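Local atomic coordinates of O-phospho-L-seryl-tRNA:Cys-tRNA synthase (Methanocaldococcus jannaschii DSM 2661, PDB entry 5X6B), a protein that probably converts phosphoserine attached to tRNA into cysteine, as a pyridoxal phosphate-dependent synthase that makes Cys-tRNA from Sep-tRNA. Residues Y139-K144 against K192-I197; F127-A132 against D274-T279; A162-E167 against E178-V183; N112-R117 against N240-K245; T200-E205 against K344-I349. One frame throughout, in Å; residues are numbered along the deposited sequence.

Contact 1: Y139-K144 against K192-I197; sequences YVVLDK and KNVGLI
Tyr139-Val141 and Val194-Ile197 pair as parallel neighbours in the mixed seven-stranded sheet of the large domain, the layout of fold-type I pyridoxal phosphate enzymes. Tyr139 N gives a hydrogen bond to Asn193 O (2.8 Å), and Tyr139 O receives one from Gly195 N (3.1 Å). Val141 N then bonds to Leu196 O at 2.9 Å, with an N-H...O angle of 164°. Tyr139 sits beside Val194 while Val140 sits beside Leu196, so Gly195 is one residue extra: a beta bulge. The side chains divide between two faces. On that of Tyr139, Val141, Val194 and Ile197, methyl CG2 of Val141 meets CG1 of Val194 at 3.7 Å, the two side chains crossing at about a right angle; helix 179-188 covers this face through Tyr180, Ile184 and Leu187. On the other, Val140 and Leu196 turn toward Met130. Beta-branched valines suit both faces, being at ease in extended chain and presenting compact methyls. At the N-terminal end of the pairing, the Tyr139 ring meets Lys192 obliquely, lying against Lys192 CG near its own CE2. A bend at chi2 (73°) then takes the lysine chain away from the strand. Cut back to alanine, Tyr139 would probably leave the aliphatic root of Lys192 without its aromatic neighbour and open a gap beside Leu187. Because every hydrogen bond across the contact is made by main chain, the pairing depends little on side-chain identity, which instead decides how each face accepts its helix.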
# COMPACT_ATOMS: atom_id res chain seq x y z
N TYR B 139 30.72 3.38 17.84
CA TYR B 139 29.73 3.86 18.80
C TYR B 139 28.72 4.74 18.10
O TYR B 139 29.08 5.61 17.30
CB TYR B 139 30.41 4.61 19.95
CG TYR B 139 30.73 3.73 21.15
CD1 TYR B 139 29.90 3.72 22.26
CD2 TYR B 139 31.86 2.92 21.16
CE1 TYR B 139 30.18 2.92 23.35
CE2 TYR B 139 32.14 2.12 22.25
CZ TYR B 139 31.31 2.12 23.34
OH TYR B 139 31.59 1.32 24.43
N VAL B 140 27.44 4.49 18.37
CA VAL B 140 26.37 5.37 17.94
C VAL B 140 25.98 6.29 19.09
O VAL B 140 25.62 5.82 20.17
CB VAL B 140 25.12 4.58 17.46
CG1 VAL B 140 23.94 5.52 17.27
CG2 VAL B 140 25.42 3.84 16.17
N VAL B 141 26.08 7.59 18.86
CA VAL B 141 25.71 8.56 19.89
C VAL B 141 24.29 9.07 19.64
O VAL B 141 24.03 9.71 18.63
CB VAL B 141 26.71 9.73 19.94
CG1 VAL B 141 26.28 10.75 20.98
CG2 VAL B 141 28.11 9.22 20.24
N LEU B 142 23.39 8.76 20.57
CA LEU B 142 21.98 9.11 20.44
C LEU B 142 21.41 9.67 21.75
O LEU B 142 21.99 9.48 22.82
CB LEU B 142 21.17 7.90 19.99
CG LEU B 142 21.40 6.53 20.67
CD1 LEU B 142 20.72 6.43 22.03
CD2 LEU B 142 20.92 5.40 19.77
N ASP B 143 20.26 10.34 21.66
CA ASP B 143 19.59 10.88 22.84
C ASP B 143 18.99 9.77 23.69
O ASP B 143 18.76 8.67 23.21
CB ASP B 143 18.51 11.89 22.44
CG ASP B 143 17.45 11.28 21.52
OD1 ASP B 143 17.78 10.36 20.74
OD2 ASP B 143 16.29 11.71 21.59
N LYS B 144 18.72 10.06 24.95
CA LYS B 144 18.16 9.07 25.87
C LYS B 144 16.68 8.82 25.61
O LYS B 144 16.10 7.87 26.14
CB LYS B 144 18.37 9.51 27.32
CG LYS B 144 19.16 8.50 28.14
CD LYS B 144 19.32 8.93 29.59
CE LYS B 144 20.80 9.16 29.91
NZ LYS B 144 21.07 9.23 31.38
N LYS B 192 37.83 5.03 21.75
CA LYS B 192 36.65 4.54 21.04
C LYS B 192 36.34 5.42 19.83
O LYS B 192 36.62 6.62 19.82
CB LYS B 192 35.44 4.50 21.98
CG LYS B 192 35.26 3.18 22.72
CD LYS B 192 36.28 2.97 23.81
CE LYS B 192 36.02 1.65 24.53
NZ LYS B 192 37.11 1.32 25.50
N ASN B 193 35.76 4.81 18.80
CA ASN B 193 35.36 5.56 17.62
C ASN B 193 33.85 5.80 17.57
O ASN B 193 33.06 4.93 17.94
CB ASN B 193 35.82 4.85 16.35
CG ASN B 193 35.58 5.68 15.10
OD1 ASN B 193 35.67 6.91 15.13
ND2 ASN B 193 35.26 5.01 13.99
N VAL B 194 33.46 6.99 17.12
CA VAL B 194 32.05 7.32 16.94
C VAL B 194 31.73 7.37 15.46
O VAL B 194 32.17 8.27 14.75
CB VAL B 194 31.69 8.66 17.60
CG1 VAL B 194 30.26 9.04 17.26
CG2 VAL B 194 31.89 8.58 19.11
N GLY B 195 30.95 6.40 15.00
CA GLY B 195 30.62 6.29 13.59
C GLY B 195 29.40 7.10 13.19
O GLY B 195 29.28 7.53 12.05
N LEU B 196 28.50 7.32 14.14
CA LEU B 196 27.24 7.98 13.83
C LEU B 196 26.64 8.77 14.99
O LEU B 196 26.58 8.29 16.13
CB LEU B 196 26.23 6.94 13.35
CG LEU B 196 24.88 7.47 12.85
CD1 LEU B 196 25.08 8.34 11.62
CD2 LEU B 196 23.94 6.32 12.54
N ILE B 197 26.20 9.98 14.69
CA ILE B 197 25.41 10.77 15.63
C ILE B 197 23.93 10.72 15.26
O ILE B 197 23.55 11.00 14.11
CB ILE B 197 25.88 12.23 15.67
CG1 ILE B 197 27.35 12.29 16.07
CG2 ILE B 197 25.04 13.04 16.65
CD1 ILE B 197 27.94 13.66 15.98

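Contact 2: F127-A132 against D274-T279; sequences FIVMHA and DKITKT
Ile276 points its terminal methyl, CD1, at the side of helix 122-132, where three side chains gather round it. Val129 is nearest, its CG1 lying 3.8 Å from Ile276 CD1; these two side chains run side by side in the same direction. Ile128 meets the same methyl at about a right angle, its CG2 at 4.1 Å from Ile276 CD1, and Ala132, one helical turn on from Ile128, offers its CB at the longer range of 4.5 Å from Ile276 CD1. Both torsions of Ile276 matter here: chi1 of -60° and chi2 of -62° fold CD1 out of the extended line and bring it over to the helix. Helix 122-132 follows strand 115-119 and lies against the central sheet, while the short helix 273-276 comes just after strand 264-268, so the contact joins two helices beside neighbouring strands. Leu266 on strand 264-268 underlies Ile128 and Val129, and Phe268 lies under Ile276. Nearer the surface the backbones approach, with the CA atoms of Ala132 and Lys275 5.8 Å apart. The small alanine permits this: its CB is 3.6 Å from Lys275 O, and Lys275 CB is 3.5 Å from Ala132 O. Beyond CB the lysine chain bends at chi2 and chi4, and its charged end heads away from the apolar junction. Phe127, Ile128 and His131 also pack on Arg156 of the second subunit.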
# COMPACT_ATOMS: atom_id res chain seq x y z
N PHE B 127 19.05 1.04 10.22
CA PHE B 127 19.90 -0.13 10.09
C PHE B 127 20.78 -0.03 8.85
O PHE B 127 21.95 -0.40 8.89
CB PHE B 127 19.08 -1.41 10.03
CG PHE B 127 19.91 -2.64 9.79
CD1 PHE B 127 20.81 -3.07 10.75
CD2 PHE B 127 19.81 -3.34 8.61
CE1 PHE B 127 21.59 -4.19 10.54
CE2 PHE B 127 20.58 -4.46 8.38
CZ PHE B 127 21.47 -4.89 9.35
N ILE B 128 20.22 0.49 7.77
CA ILE B 128 20.96 0.64 6.52
C ILE B 128 22.18 1.54 6.68
O ILE B 128 23.28 1.16 6.28
CB ILE B 128 20.06 1.19 5.40
CG1 ILE B 128 19.17 0.08 4.85
CG2 ILE B 128 20.90 1.75 4.26
CD1 ILE B 128 18.09 0.56 3.93
N VAL B 129 21.99 2.72 7.26
CA VAL B 129 23.11 3.64 7.42
C VAL B 129 24.08 3.13 8.49
O VAL B 129 25.29 3.34 8.38
CB VAL B 129 22.65 5.08 7.76
CG1 VAL B 129 21.79 5.64 6.65
CG2 VAL B 129 21.91 5.12 9.09
N MET B 130 23.56 2.45 9.50
CA MET B 130 24.40 1.87 10.54
C MET B 130 25.25 0.75 9.96
O MET B 130 26.32 0.43 10.48
CB MET B 130 23.56 1.33 11.69
CG MET B 130 23.03 2.39 12.64
SD MET B 130 22.13 1.62 13.99
CE MET B 130 21.51 3.06 14.86
N HIS B 131 24.76 0.14 8.89
CA HIS B 131 25.40 -1.03 8.31
C HIS B 131 26.36 -0.66 7.19
O HIS B 131 27.34 -1.36 6.94
CB HIS B 131 24.34 -2.00 7.79
CG HIS B 131 24.88 -3.32 7.33
ND1 HIS B 131 25.25 -3.55 6.02
CD2 HIS B 131 25.11 -4.47 8.00
CE1 HIS B 131 25.69 -4.79 5.91
NE2 HIS B 131 25.62 -5.37 7.10
N ALA B 132 26.09 0.46 6.52
CA ALA B 132 26.85 0.85 5.34
C ALA B 132 27.78 2.04 5.57
O ALA B 132 28.62 2.35 4.72
CB ALA B 132 25.90 1.16 4.20
N ASP B 274 27.49 6.83 -2.42
CA ASP B 274 28.25 5.66 -2.88
C ASP B 274 28.15 4.46 -1.95
O ASP B 274 28.24 3.31 -2.39
CB ASP B 274 29.72 6.03 -3.07
CG ASP B 274 29.94 6.98 -4.23
OD1 ASP B 274 29.03 7.10 -5.09
OD2 ASP B 274 31.02 7.61 -4.29
N LYS B 275 27.98 4.71 -0.66
CA LYS B 275 27.92 3.62 0.31
C LYS B 275 26.49 3.14 0.52
O LYS B 275 26.25 1.94 0.69
CB LYS B 275 28.53 4.06 1.64
CG LYS B 275 29.64 5.09 1.48
CD LYS B 275 30.73 4.89 2.53
CE LYS B 275 31.91 5.82 2.27
NZ LYS B 275 32.44 6.41 3.53
N ILE B 276 25.54 4.06 0.50
CA ILE B 276 24.14 3.69 0.63
C ILE B 276 23.69 2.95 -0.62
O ILE B 276 23.13 1.86 -0.53
CB ILE B 276 23.24 4.93 0.86
CG1 ILE B 276 23.65 5.66 2.14
CG2 ILE B 276 21.78 4.51 0.93
CD1 ILE B 276 23.50 4.83 3.40
N THR B 277 23.96 3.55 -1.77
CA THR B 277 23.53 2.99 -3.05
C THR B 277 24.57 2.06 -3.66
O THR B 277 24.60 1.86 -4.87
CB THR B 277 23.20 4.11 -4.07
OG1 THR B 277 24.40 4.84 -4.38
CG2 THR B 277 22.15 5.06 -3.51
N LYS B 278 25.43 1.49 -2.81
CA LYS B 278 26.45 0.56 -3.29
C LYS B 278 25.79 -0.66 -3.92
O LYS B 278 24.86 -1.24 -3.36
CB LYS B 278 27.38 0.13 -2.16
CG LYS B 278 28.17 -1.13 -2.48
CD LYS B 278 29.30 -1.36 -1.49
CE LYS B 278 30.07 -2.62 -1.84
NZ LYS B 278 30.91 -3.08 -0.70
N THR B 279 26.27 -1.03 -5.09
CA THR B 279 25.63 -2.08 -5.87
C THR B 279 26.26 -3.45 -5.64
O THR B 279 27.41 -3.55 -5.20
CB THR B 279 25.68 -1.74 -7.37
OG1 THR B 279 27.04 -1.58 -7.78
CG2 THR B 279 24.95 -0.43 -7.62

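Contact 3: A162-E167 against E178-V183; sequences AEVGYE and EGYKEV
Val164 sets a methyl squarely over the ring of Tyr180. Its CG2 lies 3.5 Å from the ring centroid and 10° off the normal, a CH-pi contact in which the two side chains cross at about a right angle. With CG1 anti to the backbone N (chi1 172°), the second methyl of Val164 is turned to the backbone at Gly179, 3.9 Å from the carbonyl carbon of that residue. A side chain on Gly179 would point toward this methyl, so its absence lets the backbone there lie close to the strand. One turn on, Val183 closes the row: CG2 touches Val164 CG2 at 4.0 Å, and CG1 reaches Ala162 CB at 3.9 Å. The segments of strand 160-166 and helix 179-188 run nearly antiparallel, at 152°, with their axes 8.4 Å apart. Strand, helix and the later strand 194-200 form a beta-alpha-beta crossover that steps over strand 139-143. Further out, Val141 and Ile197 support the Tyr180 ring, while its hydroxyl makes a hydrogen bond with Leu198 O, fixing how the ring lies along the sheet. At the exposed end, carboxylate atoms OE1 of Glu167 and OE1 of Glu178 stand 4.3 Å apart; Lys174 offers Glu167 a long, weak ion pair. Cohesion thus comes from aliphatic groups and a ring face, whereas the two exposed carboxylates would probably repel each other mildly, a repulsion that solvent is likely to screen.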
# COMPACT_ATOMS: atom_id res chain seq x y z
N ALA B 162 25.98 4.98 23.05
CA ALA B 162 26.06 5.86 24.20
C ALA B 162 24.91 6.88 24.17
O ALA B 162 24.57 7.40 23.11
CB ALA B 162 27.40 6.57 24.24
N GLU B 163 24.34 7.15 25.34
CA GLU B 163 23.17 8.02 25.44
C GLU B 163 23.50 9.45 25.87
O GLU B 163 24.20 9.66 26.87
CB GLU B 163 22.15 7.42 26.40
CG GLU B 163 21.55 6.09 25.94
CD GLU B 163 20.72 5.41 27.01
OE1 GLU B 163 20.86 5.77 28.20
OE2 GLU B 163 19.92 4.52 26.66
N VAL B 164 23.00 10.42 25.12
CA VAL B 164 23.06 11.82 25.53
C VAL B 164 21.89 12.11 26.46
O VAL B 164 20.74 11.85 26.11
CB VAL B 164 23.02 12.78 24.33
CG1 VAL B 164 22.87 14.21 24.79
CG2 VAL B 164 24.27 12.61 23.47
N GLY B 165 22.18 12.65 27.64
CA GLY B 165 21.19 12.76 28.69
C GLY B 165 20.28 13.97 28.65
O GLY B 165 20.29 14.76 27.70
N TYR B 166 19.50 14.12 29.72
CA TYR B 166 18.51 15.18 29.82
C TYR B 166 19.08 16.53 30.26
O TYR B 166 19.98 16.60 31.09
CB TYR B 166 17.41 14.78 30.80
CG TYR B 166 16.61 13.58 30.36
CD1 TYR B 166 15.60 13.71 29.42
CD2 TYR B 166 16.87 12.32 30.89
CE1 TYR B 166 14.86 12.61 29.02
CE2 TYR B 166 16.14 11.22 30.49
CZ TYR B 166 15.14 11.37 29.55
OH TYR B 166 14.41 10.27 29.16
N GLU B 167 18.55 17.59 29.67
CA GLU B 167 18.74 18.95 30.17
C GLU B 167 17.89 19.10 31.42
O GLU B 167 18.15 19.94 32.28
CB GLU B 167 18.34 19.96 29.10
CG GLU B 167 18.59 21.41 29.44
CD GLU B 167 18.40 22.32 28.23
OE1 GLU B 167 18.30 21.78 27.10
OE2 GLU B 167 18.34 23.55 28.41
N GLU B 178 23.36 20.03 23.74
CA GLU B 178 24.75 20.45 23.85
C GLU B 178 25.59 19.34 24.47
O GLU B 178 26.81 19.31 24.31
CB GLU B 178 24.86 21.74 24.66
CG GLU B 178 24.11 22.93 24.05
CD GLU B 178 22.62 22.91 24.33
OE1 GLU B 178 22.15 22.04 25.10
OE2 GLU B 178 21.90 23.77 23.79
N GLY B 179 24.93 18.42 25.16
CA GLY B 179 25.59 17.29 25.79
C GLY B 179 26.16 16.28 24.80
O GLY B 179 26.88 15.36 25.19
N TYR B 180 25.83 16.45 23.53
CA TYR B 180 26.36 15.58 22.49
C TYR B 180 27.87 15.70 22.40
O TYR B 180 28.56 14.71 22.16
CB TYR B 180 25.72 15.90 21.13
CG TYR B 180 24.50 15.07 20.81
CD1 TYR B 180 24.62 13.85 20.16
CD2 TYR B 180 23.23 15.51 21.15
CE1 TYR B 180 23.50 13.08 19.87
CE2 TYR B 180 22.11 14.76 20.86
CZ TYR B 180 22.25 13.55 20.22
OH TYR B 180 21.13 12.80 19.94
N LYS B 181 28.37 16.92 22.59
CA LYS B 181 29.81 17.16 22.52
C LYS B 181 30.57 16.39 23.61
O LYS B 181 31.55 15.71 23.31
CB LYS B 181 30.11 18.66 22.63
CG LYS B 181 31.51 18.95 23.18
CD LYS B 181 32.09 20.26 22.69
CE LYS B 181 33.61 20.25 22.82
NZ LYS B 181 34.24 21.57 22.55
N GLU B 182 30.11 16.49 24.85
CA GLU B 182 30.81 15.87 25.98
C GLU B 182 30.88 14.35 25.84
O GLU B 182 31.90 13.74 26.15
CB GLU B 182 30.16 16.23 27.31
CG GLU B 182 29.62 17.66 27.37
CD GLU B 182 28.81 17.93 28.63
OE1 GLU B 182 28.68 17.02 29.48
OE2 GLU B 182 28.29 19.06 28.76
N VAL B 183 29.79 13.74 25.37
CA VAL B 183 29.73 12.30 25.19
C VAL B 183 30.73 11.84 24.12
O VAL B 183 31.49 10.89 24.34
CB VAL B 183 28.31 11.84 24.80
CG1 VAL B 183 28.30 10.36 24.49
CG2 VAL B 183 27.34 12.16 25.92

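Contact 4: N112-R117 against N240-K245; sequences NMDCAR and NGKEVK
Asn240 OD1 is held by two donors arriving from opposite faces of its amide plane. Asn112 ND2 comes across the contact to Asn240 OD1, the two amide planes 65° apart, in a hydrogen bond whose modelled length of 2.5 Å is doubtfully short; Glu243 N comes from the asparagine's own segment, 3.3 Å from Asn240 OD1. The second bond makes an Asx motif, which ties the asparagine to the turn that follows it. Were a leucine to replace Asn240, the amide of Asn112 and the N-H of Glu243 would probably both lose their acceptor, leaving the turn freer to shift. Asn112, with positive phi, ends helix 100-111 in a Schellman motif, a position that asparagine tolerates well. The chain then enters strand 115-119 of the large-domain sheet, so the contact pins this helix-to-strand link to the loop between strands 226-229 and 248-252. Below the amides, Met113 SD rests 3.5 Å from Gly241 CA, where a side chain on the glycine would be aimed at the sulfur. Lys242 runs its aliphatic chain past Asn112 O before a bend at chi4 (-62°) delivers NZ to Asp114 OD1 in a 2.7 Å salt bridge. The ammonium group sits above the carboxylate plane, while OD2 of Asp114 takes a hydrogen bond from Glu270 N.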
# COMPACT_ATOMS: atom_id res chain seq x y z
N ASN B 112 14.42 18.71 1.33
CA ASN B 112 15.62 19.46 1.01
C ASN B 112 16.88 18.64 1.26
O ASN B 112 17.80 19.08 1.94
CB ASN B 112 15.67 20.77 1.80
CG ASN B 112 16.59 21.79 1.18
OD1 ASN B 112 16.82 21.78 -0.03
ND2 ASN B 112 17.13 22.69 2.00
N MET B 113 16.89 17.42 0.72
CA MET B 113 18.07 16.56 0.77
C MET B 113 18.48 16.21 -0.65
O MET B 113 17.71 16.40 -1.59
CB MET B 113 17.79 15.30 1.59
CG MET B 113 17.46 15.56 3.05
SD MET B 113 18.88 16.08 4.04
CE MET B 113 19.86 14.59 4.06
N ASP B 114 19.70 15.71 -0.82
CA ASP B 114 20.23 15.42 -2.14
C ASP B 114 19.57 14.20 -2.77
O ASP B 114 19.19 14.22 -3.94
CB ASP B 114 21.75 15.21 -2.08
CG ASP B 114 22.51 16.49 -1.83
OD1 ASP B 114 22.02 17.57 -2.23
OD2 ASP B 114 23.61 16.42 -1.24
N CYS B 115 19.43 13.14 -1.99
CA CYS B 115 18.94 11.86 -2.50
C CYS B 115 17.92 11.25 -1.55
O CYS B 115 17.80 11.68 -0.41
CB CYS B 115 20.10 10.89 -2.70
SG CYS B 115 21.60 11.60 -3.42
N ALA B 116 17.21 10.24 -2.04
CA ALA B 116 16.23 9.53 -1.22
C ALA B 116 16.05 8.09 -1.70
O ALA B 116 16.22 7.80 -2.88
CB ALA B 116 14.90 10.26 -1.22
N ARG B 117 15.72 7.20 -0.77
CA ARG B 117 15.43 5.80 -1.11
C ARG B 117 14.24 5.29 -0.31
O ARG B 117 14.07 5.65 0.86
CB ARG B 117 16.65 4.91 -0.85
CG ARG B 117 17.78 5.06 -1.87
CD ARG B 117 17.36 4.57 -3.25
NE ARG B 117 18.45 4.59 -4.21
CZ ARG B 117 18.73 5.62 -5.02
NH1 ARG B 117 18.00 6.72 -4.97
NH2 ARG B 117 19.74 5.54 -5.87
N ASN B 240 13.61 20.73 6.97
CA ASN B 240 14.70 21.05 6.06
C ASN B 240 15.98 20.36 6.51
O ASN B 240 16.59 20.76 7.51
CB ASN B 240 14.91 22.56 5.96
CG ASN B 240 15.88 22.95 4.85
OD1 ASN B 240 16.72 22.15 4.43
ND2 ASN B 240 15.77 24.18 4.38
N GLY B 241 16.39 19.34 5.77
CA GLY B 241 17.56 18.55 6.13
C GLY B 241 18.88 19.29 6.06
O GLY B 241 19.74 19.10 6.92
N LYS B 242 19.06 20.11 5.03
CA LYS B 242 20.31 20.84 4.86
C LYS B 242 20.49 21.93 5.90
O LYS B 242 21.61 22.16 6.37
CB LYS B 242 20.40 21.44 3.46
CG LYS B 242 20.56 20.40 2.36
CD LYS B 242 20.60 21.04 0.98
CE LYS B 242 20.64 19.97 -0.11
NZ LYS B 242 21.87 19.14 -0.01
N GLU B 243 19.41 22.61 6.28
CA GLU B 243 19.51 23.69 7.26
C GLU B 243 19.89 23.14 8.63
O GLU B 243 20.66 23.77 9.36
CB GLU B 243 18.20 24.48 7.35
CG GLU B 243 18.18 25.46 8.52
CD GLU B 243 17.19 26.59 8.33
OE1 GLU B 243 16.27 26.45 7.50
OE2 GLU B 243 17.33 27.62 9.03
N VAL B 244 19.37 21.96 8.97
CA VAL B 244 19.77 21.30 10.20
C VAL B 244 21.06 20.51 9.97
O VAL B 244 21.51 19.77 10.85
CB VAL B 244 18.68 20.36 10.74
CG1 VAL B 244 17.40 21.15 11.00
CG2 VAL B 244 18.42 19.23 9.77
N LYS B 245 21.63 20.67 8.78
CA LYS B 245 22.90 20.05 8.40
C LYS B 245 22.89 18.55 8.62
O LYS B 245 23.90 17.95 9.01
CB LYS B 245 24.06 20.70 9.17
CG LYS B 245 24.39 22.11 8.68
CD LYS B 245 25.21 22.90 9.69
CE LYS B 245 25.68 24.23 9.10
NZ LYS B 245 25.79 24.17 7.61

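Contact 5: T200-E205 against K344-I349; sequences THVDGE and KEHDLI
Val202 lies across from His346, and Gly204 from Leu348, so the two irregular segments advance together in the same sense. Their CA atoms stay well separated, 7.9 Å between Val202 and His346 and 7.5 Å between Gly204 and Leu348, and no hydrogen bond joins them: side chains fill the space. Val202 CG1 stands over the His346 ring, 3.7 Å from its centroid and 6° off the normal, a CH-pi contact. The segment 200-205 leaves the end of strand 194-200 in the large-domain sheet, and 344-349 leads into strand 349-352 of the small three-stranded antiparallel sheet, so the contact spans the large and small domains, a two-domain layout that is that of fold-type I enzymes. The imidazole suits this junction because its face accepts a methyl while both nitrogens are engaged. Leu348 N donates to ND1 of His346 (3.0 Å), and NE2 is hydrogen-bonded to Tyr232 O. On the face away from Val202, Asp347 OD2 lies above the ring, offset toward its rim. Leu348 extends, with CG opposite the backbone N (chi1 -162°), to place CD1 in van der Waals contact (3.7 Å) with Gly204 O, which itself accepts a hydrogen bond from Lys391 NZ. Within its own loop, Lys344 NZ closes back on Leu348 O at 2.8 Å.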
# COMPACT_ATOMS: atom_id res chain seq x y z
N THR B 200 16.74 11.68 17.79
CA THR B 200 15.31 11.45 17.66
C THR B 200 14.60 12.79 17.62
O THR B 200 14.42 13.43 18.66
CB THR B 200 14.77 10.60 18.81
OG1 THR B 200 15.49 9.37 18.88
CG2 THR B 200 13.30 10.29 18.60
N HIS B 201 14.21 13.22 16.42
CA HIS B 201 13.69 14.58 16.21
C HIS B 201 12.48 14.88 17.09
O HIS B 201 12.37 15.96 17.66
CB HIS B 201 13.33 14.79 14.74
CG HIS B 201 13.25 16.23 14.35
ND1 HIS B 201 12.86 16.63 13.09
CD2 HIS B 201 13.51 17.36 15.04
CE1 HIS B 201 12.88 17.95 13.03
NE2 HIS B 201 13.27 18.42 14.20
N VAL B 202 11.57 13.91 17.17
CA VAL B 202 10.52 13.91 18.18
C VAL B 202 10.45 12.51 18.79
O VAL B 202 10.22 11.53 18.07
CB VAL B 202 9.14 14.32 17.60
CG1 VAL B 202 8.01 13.92 18.54
CG2 VAL B 202 9.08 15.82 17.34
N ASP B 203 10.67 12.41 20.09
CA ASP B 203 10.59 11.12 20.76
C ASP B 203 9.15 10.64 20.81
O ASP B 203 8.22 11.45 20.72
CB ASP B 203 11.16 11.17 22.17
CG ASP B 203 10.45 12.18 23.04
OD1 ASP B 203 10.35 13.36 22.63
OD2 ASP B 203 9.96 11.78 24.12
N GLY B 204 8.98 9.33 20.98
CA GLY B 204 7.66 8.73 20.97
C GLY B 204 7.10 8.46 22.34
O GLY B 204 6.11 7.74 22.49
N GLU B 205 7.72 9.02 23.37
CA GLU B 205 7.21 8.86 24.72
C GLU B 205 6.63 10.17 25.25
O GLU B 205 5.67 10.16 26.02
CB GLU B 205 8.32 8.37 25.66
CG GLU B 205 7.83 7.99 27.06
CD GLU B 205 6.88 6.80 27.06
OE1 GLU B 205 6.90 6.02 26.08
OE2 GLU B 205 6.12 6.65 28.03
N LYS B 344 2.98 22.22 23.93
CA LYS B 344 3.20 21.18 22.93
C LYS B 344 3.57 21.77 21.58
O LYS B 344 2.89 22.65 21.06
CB LYS B 344 1.96 20.30 22.78
CG LYS B 344 1.68 19.40 23.97
CD LYS B 344 2.85 18.49 24.29
CE LYS B 344 3.24 17.60 23.12
NZ LYS B 344 4.32 16.64 23.51
N GLU B 345 4.68 21.29 21.01
CA GLU B 345 5.03 21.60 19.64
C GLU B 345 4.92 20.32 18.81
O GLU B 345 5.51 20.20 17.74
CB GLU B 345 6.44 22.20 19.55
CG GLU B 345 6.47 23.72 19.42
CD GLU B 345 5.75 24.23 18.18
OE1 GLU B 345 5.88 23.61 17.10
OE2 GLU B 345 5.05 25.26 18.28
N HIS B 346 4.15 19.38 19.34
CA HIS B 346 3.83 18.14 18.66
C HIS B 346 2.49 17.63 19.17
O HIS B 346 2.02 18.07 20.23
CB HIS B 346 4.92 17.09 18.88
CG HIS B 346 4.79 15.87 18.02
ND1 HIS B 346 4.17 14.72 18.46
CD2 HIS B 346 5.21 15.61 16.76
CE1 HIS B 346 4.22 13.81 17.50
NE2 HIS B 346 4.85 14.32 16.46
N ASP B 347 1.86 16.72 18.44
CA ASP B 347 0.51 16.25 18.76
C ASP B 347 0.49 15.08 19.75
O ASP B 347 -0.56 14.76 20.31
CB ASP B 347 -0.20 15.86 17.48
CG ASP B 347 0.58 14.84 16.67
OD1 ASP B 347 0.65 13.68 17.10
OD2 ASP B 347 1.17 15.22 15.63
N LEU B 348 1.63 14.45 19.98
CA LEU B 348 1.69 13.34 20.91
C LEU B 348 1.67 13.88 22.34
O LEU B 348 2.59 14.56 22.76
CB LEU B 348 2.94 12.48 20.68
CG LEU B 348 3.01 11.06 21.25
CD1 LEU B 348 4.20 10.32 20.66
CD2 LEU B 348 3.06 11.01 22.77
N ILE B 349 0.61 13.56 23.08
CA ILE B 349 0.49 14.03 24.45
C ILE B 349 0.64 12.90 25.46
O ILE B 349 0.01 11.85 25.33
CB ILE B 349 -0.86 14.72 24.69
CG1 ILE B 349 -1.15 15.76 23.61
CG2 ILE B 349 -0.90 15.36 26.06
CD1 ILE B 349 -2.56 16.33 23.70

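From the N terminus, segment 112-117 opens the first of these loops, which contact 4 closes at 240-245. Before that, 127-132 has begun the longer loop closed by contact 2 at 274-279, so the two cross. Contact 1 starts at 139-144 and closes at 192-197, within both, and it encloses contact 3, whose short loop joins 162-167 to 178-183. Contact 5 follows contacts 1 and 3 in series, but its loop, from 200-205 to 344-349, crosses those of contacts 4 and 2. Contacts 1 and 3 assemble one edge of the central sheet with its helix, contacts 2 and 4 tie together elements near its other edge, and contact 5 links it to the small domain.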